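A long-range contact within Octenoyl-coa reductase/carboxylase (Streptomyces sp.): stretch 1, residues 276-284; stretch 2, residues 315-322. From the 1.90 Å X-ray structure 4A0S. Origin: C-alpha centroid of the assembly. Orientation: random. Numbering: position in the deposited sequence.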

ATOM      1  N   GLY A 276      19.856 -19.703  24.110  1.00 39.44           N
ATOM      2  CA  GLY A 276      19.753 -19.578  25.550  1.00 39.23           C
ATOM      3  C   GLY A 276      18.615 -18.650  25.920  1.00 37.59           C
ATOM      4  O   GLY A 276      18.716 -17.876  26.871  1.00 37.73           O
ATOM      5  N   ILE A 277      17.535 -18.716  25.151  1.00 36.39           N
ATOM      6  CA  ILE A 277      16.322 -17.999  25.504  1.00 35.03           C
ATOM      7  C   ILE A 277      15.601 -18.773  26.611  1.00 35.49           C
ATOM      8  O   ILE A 277      15.412 -19.995  26.530  1.00 36.24           O
ATOM      9  N   THR A 278      15.269 -18.052  27.675  1.00 35.04           N
ATOM     10  CA  THR A 278      14.464 -18.566  28.774  1.00 36.01           C
ATOM     11  C   THR A 278      13.342 -17.548  28.978  1.00 35.18           C
ATOM     12  O   THR A 278      13.436 -16.438  28.474  1.00 34.22           O
ATOM     13  N   ASP A 279      12.302 -17.898  29.729  1.00 36.18           N
ATOM     14  CA  ASP A 279      11.113 -17.039  29.826  1.00 36.33           C
ATOM     15  C   ASP A 279      11.309 -15.716  30.538  1.00 36.38           C
ATOM     16  O   ASP A 279      10.466 -14.820  30.441  1.00 36.26           O
ATOM     17  N   ASP A 280      12.419 -15.603  31.255  1.00 36.75           N
ATOM     18  CA  ASP A 280      12.702 -14.427  32.042  1.00 37.04           C
ATOM     19  C   ASP A 280      13.491 -13.435  31.209  1.00 35.57           C
ATOM     20  O   ASP A 280      13.747 -12.313  31.650  1.00 35.66           O
ATOM     21  N   ILE A 281      13.865 -13.842  29.995  1.00 33.90           N
ATOM     22  CA  ILE A 281      14.662 -12.970  29.134  1.00 32.58           C
ATOM     23  C   ILE A 281      14.001 -11.596  28.942  1.00 33.11           C
ATOM     24  O   ILE A 281      14.695 -10.574  28.855  1.00 33.71           O
ATOM     25  N   ALA A 282      12.667 -11.586  28.926  1.00 33.20           N
ATOM     26  CA  ALA A 282      11.873 -10.389  28.633  1.00 33.60           C
ATOM     27  C   ALA A 282      12.077  -9.262  29.648  1.00 35.17           C
ATOM     28  O   ALA A 282      11.933  -8.086  29.307  1.00 35.16           O
ATOM     29  N   ASP A 283      12.409  -9.641  30.882  1.00 36.74           N
ATOM     30  CA  ASP A 283      12.626  -8.703  31.997  1.00 39.27           C
ATOM     31  C   ASP A 283      14.011  -8.048  31.951  1.00 39.69           C
ATOM     32  O   ASP A 283      14.322  -7.158  32.750  1.00 41.38           O
ATOM     33  N   ASP A 284      14.833  -8.495  31.008  1.00 38.19           N
ATOM     34  CA  ASP A 284      16.248  -8.162  30.983  1.00 38.25           C
ATOM     35  C   ASP A 284      16.604  -7.502  29.647  1.00 37.17           C
ATOM     36  O   ASP A 284      17.040  -8.184  28.717  1.00 36.06           O
ATOM     37  N   GLY A 315       5.017 -14.230  22.037  1.00 20.04           N
ATOM     38  CA  GLY A 315       4.657 -13.170  22.981  1.00 20.40           C
ATOM     39  C   GLY A 315       5.800 -12.450  23.655  1.00 20.98           C
ATOM     40  O   GLY A 315       6.865 -12.277  23.066  1.00 20.59           O
ATOM     41  N   ARG A 316       5.551 -12.059  24.905  1.00 21.51           N
ATOM     42  CA  ARG A 316       6.450 -11.250  25.735  1.00 22.94           C
ATOM     43  C   ARG A 316       7.899 -11.745  25.733  1.00 23.34           C
ATOM     44  O   ARG A 316       8.849 -10.963  25.634  1.00 24.24           O
ATOM     45  N   VAL A 317       8.063 -13.056  25.797  1.00 23.63           N
ATOM     46  CA  VAL A 317       9.381 -13.664  25.923  1.00 23.85           C
ATOM     47  C   VAL A 317      10.246 -13.384  24.698  1.00 23.49           C
ATOM     48  O   VAL A 317      11.434 -13.112  24.820  1.00 23.44           O
ATOM     49  N   THR A 318       9.628 -13.438  23.525  1.00 22.65           N
ATOM     50  CA  THR A 318      10.346 -13.325  22.258  1.00 22.19           C
ATOM     51  C   THR A 318      10.200 -11.960  21.615  1.00 21.89           C
ATOM     52  O   THR A 318      10.943 -11.620  20.692  1.00 21.86           O
ATOM     53  N   PHE A 319       9.223 -11.184  22.064  1.00 21.47           N
ATOM     54  CA  PHE A 319       8.850 -10.011  21.288  1.00 21.09           C
ATOM     55  C   PHE A 319       9.949  -8.967  21.210  1.00 21.30           C
ATOM     56  O   PHE A 319      10.150  -8.378  20.163  1.00 21.32           O
ATOM     57  N   GLY A 320      10.635  -8.728  22.324  1.00 21.65           N
ATOM     58  CA  GLY A 320      11.739  -7.786  22.367  1.00 21.39           C
ATOM     59  C   GLY A 320      12.801  -8.223  21.394  1.00 21.24           C
ATOM     60  O   GLY A 320      13.397  -7.403  20.706  1.00 21.03           O
ATOM     61  N   LEU A 321      13.020  -9.532  21.325  1.00 21.21           N
ATOM     62  CA  LEU A 321      13.948 -10.107  20.354  1.00 21.41           C
ATOM     63  C   LEU A 321      13.456  -9.835  18.933  1.00 20.88           C
ATOM     64  O   LEU A 321      14.224  -9.399  18.086  1.00 20.80           O
ATOM     65  N   SER A 322      12.163 -10.075  18.704  1.00 20.33           N
ATOM     66  CA  SER A 322      11.546  -9.926  17.383  1.00 19.87           C
ATOM     67  C   SER A 322      11.766  -8.524  16.845  1.00 20.06           C
ATOM     68  O   SER A 322      12.121  -8.359  15.676  1.00 20.04           O
TER

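Stretch 1 meets the helix of stretch 2 through an apolar patch closed at one end by a salt bridge. After G276, whose positive phi favours glycine, I277 points toward the helix with chi1 m and chi2 t. Its beta-branched, wholly apolar chain suits a buried site with two neighbours: CG2 lies 3.9 Å from V317 CG1, and CD1 reaches L321 CD1 at 3.5 Å. T278 points away and opens a type I turn ending at I281, closed by I281 N donating to T278 O at 3.0 Å. Within the turn, D280 also points away, as befits an exposed carboxylate, while the D279 backbone packs against V317, with D279 O 3.4 Å from V317 CG2.

I281, chi1 t and chi2 t, turns back toward the helix. Its CG2 sits 3.1 Å from V317 O and 3.9 Å from V317 CG1, and its CD1 approaches L321 CD2 at 4.2 Å. The compact V317 (chi1 t) thus fits beside both isoleucines, and L321 (m, t) meets the tips of both.

At A282 the backbones come close, and a lone methyl suits the narrow space: CB is 3.3 Å from R316 O and also covers one face of the guanidinium. Finally, D283 (chi1 m) completes the salt bridge at that group's edge, where R316 NH2, carried on an extended t, t, t chain, donates a hydrogen bond to D283 OD1 at 2.6 Å.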

ATOM      1  CB  ILE A 277      15.419 -17.745  24.281  1.00 34.42           C
ATOM      2  CG1 ILE A 277      16.123 -16.806  23.285  1.00 33.86           C
ATOM      3  CG2 ILE A 277      14.065 -17.171  24.711  1.00 34.11           C
ATOM      4  CD1 ILE A 277      15.448 -16.736  21.896  1.00 32.66           C
ATOM      5  CB  THR A 278      15.294 -18.717  30.055  1.00 36.79           C
ATOM      6  OG1 THR A 278      15.969 -17.481  30.342  1.00 37.79           O
ATOM      7  CG2 THR A 278      16.325 -19.809  29.894  1.00 38.22           C
ATOM      8  CB  ASP A 279       9.955 -17.791  30.472  1.00 38.13           C
ATOM      9  CG  ASP A 279       9.382 -18.825  29.559  1.00 39.12           C
ATOM     10  OD1 ASP A 279       9.832 -18.865  28.392  1.00 37.53           O
ATOM     11  OD2 ASP A 279       8.507 -19.602  30.001  1.00 41.86           O
ATOM     12  CB  ASP A 280      13.484 -14.819  33.294  1.00 39.34           C
ATOM     13  CG  ASP A 280      14.762 -15.565  32.968  1.00 40.37           C
ATOM     14  OD1 ASP A 280      15.644 -14.961  32.335  1.00 42.47           O
ATOM     15  OD2 ASP A 280      14.892 -16.747  33.347  1.00 43.29           O
ATOM     16  CB  ILE A 281      14.978 -13.631  27.779  1.00 31.23           C
ATOM     17  CG1 ILE A 281      16.138 -12.901  27.098  1.00 29.69           C
ATOM     18  CG2 ILE A 281      13.717 -13.699  26.885  1.00 28.95           C
ATOM     19  CD1 ILE A 281      16.617 -13.583  25.846  1.00 29.44           C
ATOM     20  CB  ALA A 282      10.404 -10.758  28.556  1.00 33.69           C
ATOM     21  CB  ASP A 283      12.479  -9.435  33.340  1.00 40.75           C
ATOM     22  CG  ASP A 283      11.167 -10.209  33.462  1.00 41.59           C
ATOM     23  OD1 ASP A 283      10.151  -9.797  32.863  1.00 40.87           O
ATOM     24  OD2 ASP A 283      11.155 -11.230  34.185  1.00 43.52           O
ATOM     25  CB  ASP A 284      17.053  -9.449  31.198  1.00 38.17           C
ATOM     26  CG  ASP A 284      18.531  -9.205  31.484  1.00 39.13           C
ATOM     27  OD1 ASP A 284      19.096  -8.175  31.063  1.00 40.89           O
ATOM     28  OD2 ASP A 284      19.143 -10.085  32.116  1.00 40.43           O
ATOM     29  CB  ARG A 316       5.864 -11.196  27.160  1.00 23.60           C
ATOM     30  CG  ARG A 316       6.832 -10.987  28.285  1.00 25.43           C
ATOM     31  CD  ARG A 316       6.120 -10.595  29.571  1.00 27.56           C
ATOM     32  NE  ARG A 316       7.108 -10.074  30.521  1.00 32.28           N
ATOM     33  CZ  ARG A 316       7.527  -8.809  30.565  1.00 33.37           C
ATOM     34  NH1 ARG A 316       7.027  -7.891  29.743  1.00 34.46           N
ATOM     35  NH2 ARG A 316       8.437  -8.448  31.452  1.00 35.53           N
ATOM     36  CB  VAL A 317       9.250 -15.177  26.180  1.00 24.09           C
ATOM     37  CG1 VAL A 317      10.566 -15.883  25.949  1.00 25.27           C
ATOM     38  CG2 VAL A 317       8.784 -15.412  27.600  1.00 24.87           C
ATOM     39  CB  THR A 318       9.832 -14.362  21.246  1.00 21.68           C
ATOM     40  OG1 THR A 318       8.420 -14.203  21.086  1.00 20.33           O
ATOM     41  CG2 THR A 318      10.119 -15.763  21.746  1.00 22.55           C
ATOM     42  CB  PHE A 319       7.567  -9.382  21.794  1.00 20.88           C
ATOM     43  CG  PHE A 319       7.059  -8.298  20.905  1.00 20.58           C
ATOM     44  CD1 PHE A 319       6.279  -8.604  19.809  1.00 19.77           C
ATOM     45  CD2 PHE A 319       7.392  -6.974  21.143  1.00 20.26           C
ATOM     46  CE1 PHE A 319       5.810  -7.611  18.968  1.00 19.98           C
ATOM     47  CE2 PHE A 319       6.929  -5.969  20.289  1.00 21.23           C
ATOM     48  CZ  PHE A 319       6.151  -6.298  19.204  1.00 20.11           C
ATOM     49  CB  LEU A 321      14.089 -11.609  20.583  1.00 21.86           C
ATOM     50  CG  LEU A 321      14.528 -11.993  21.999  1.00 22.89           C
ATOM     51  CD1 LEU A 321      14.228 -13.465  22.276  1.00 25.05           C
ATOM     52  CD2 LEU A 321      15.994 -11.701  22.129  1.00 24.24           C
ATOM     53  CB  SER A 322      10.058 -10.242  17.447  1.00 19.27           C
ATOM     54  OG  SER A 322       9.882 -11.610  17.735  1.00 19.16           O
TER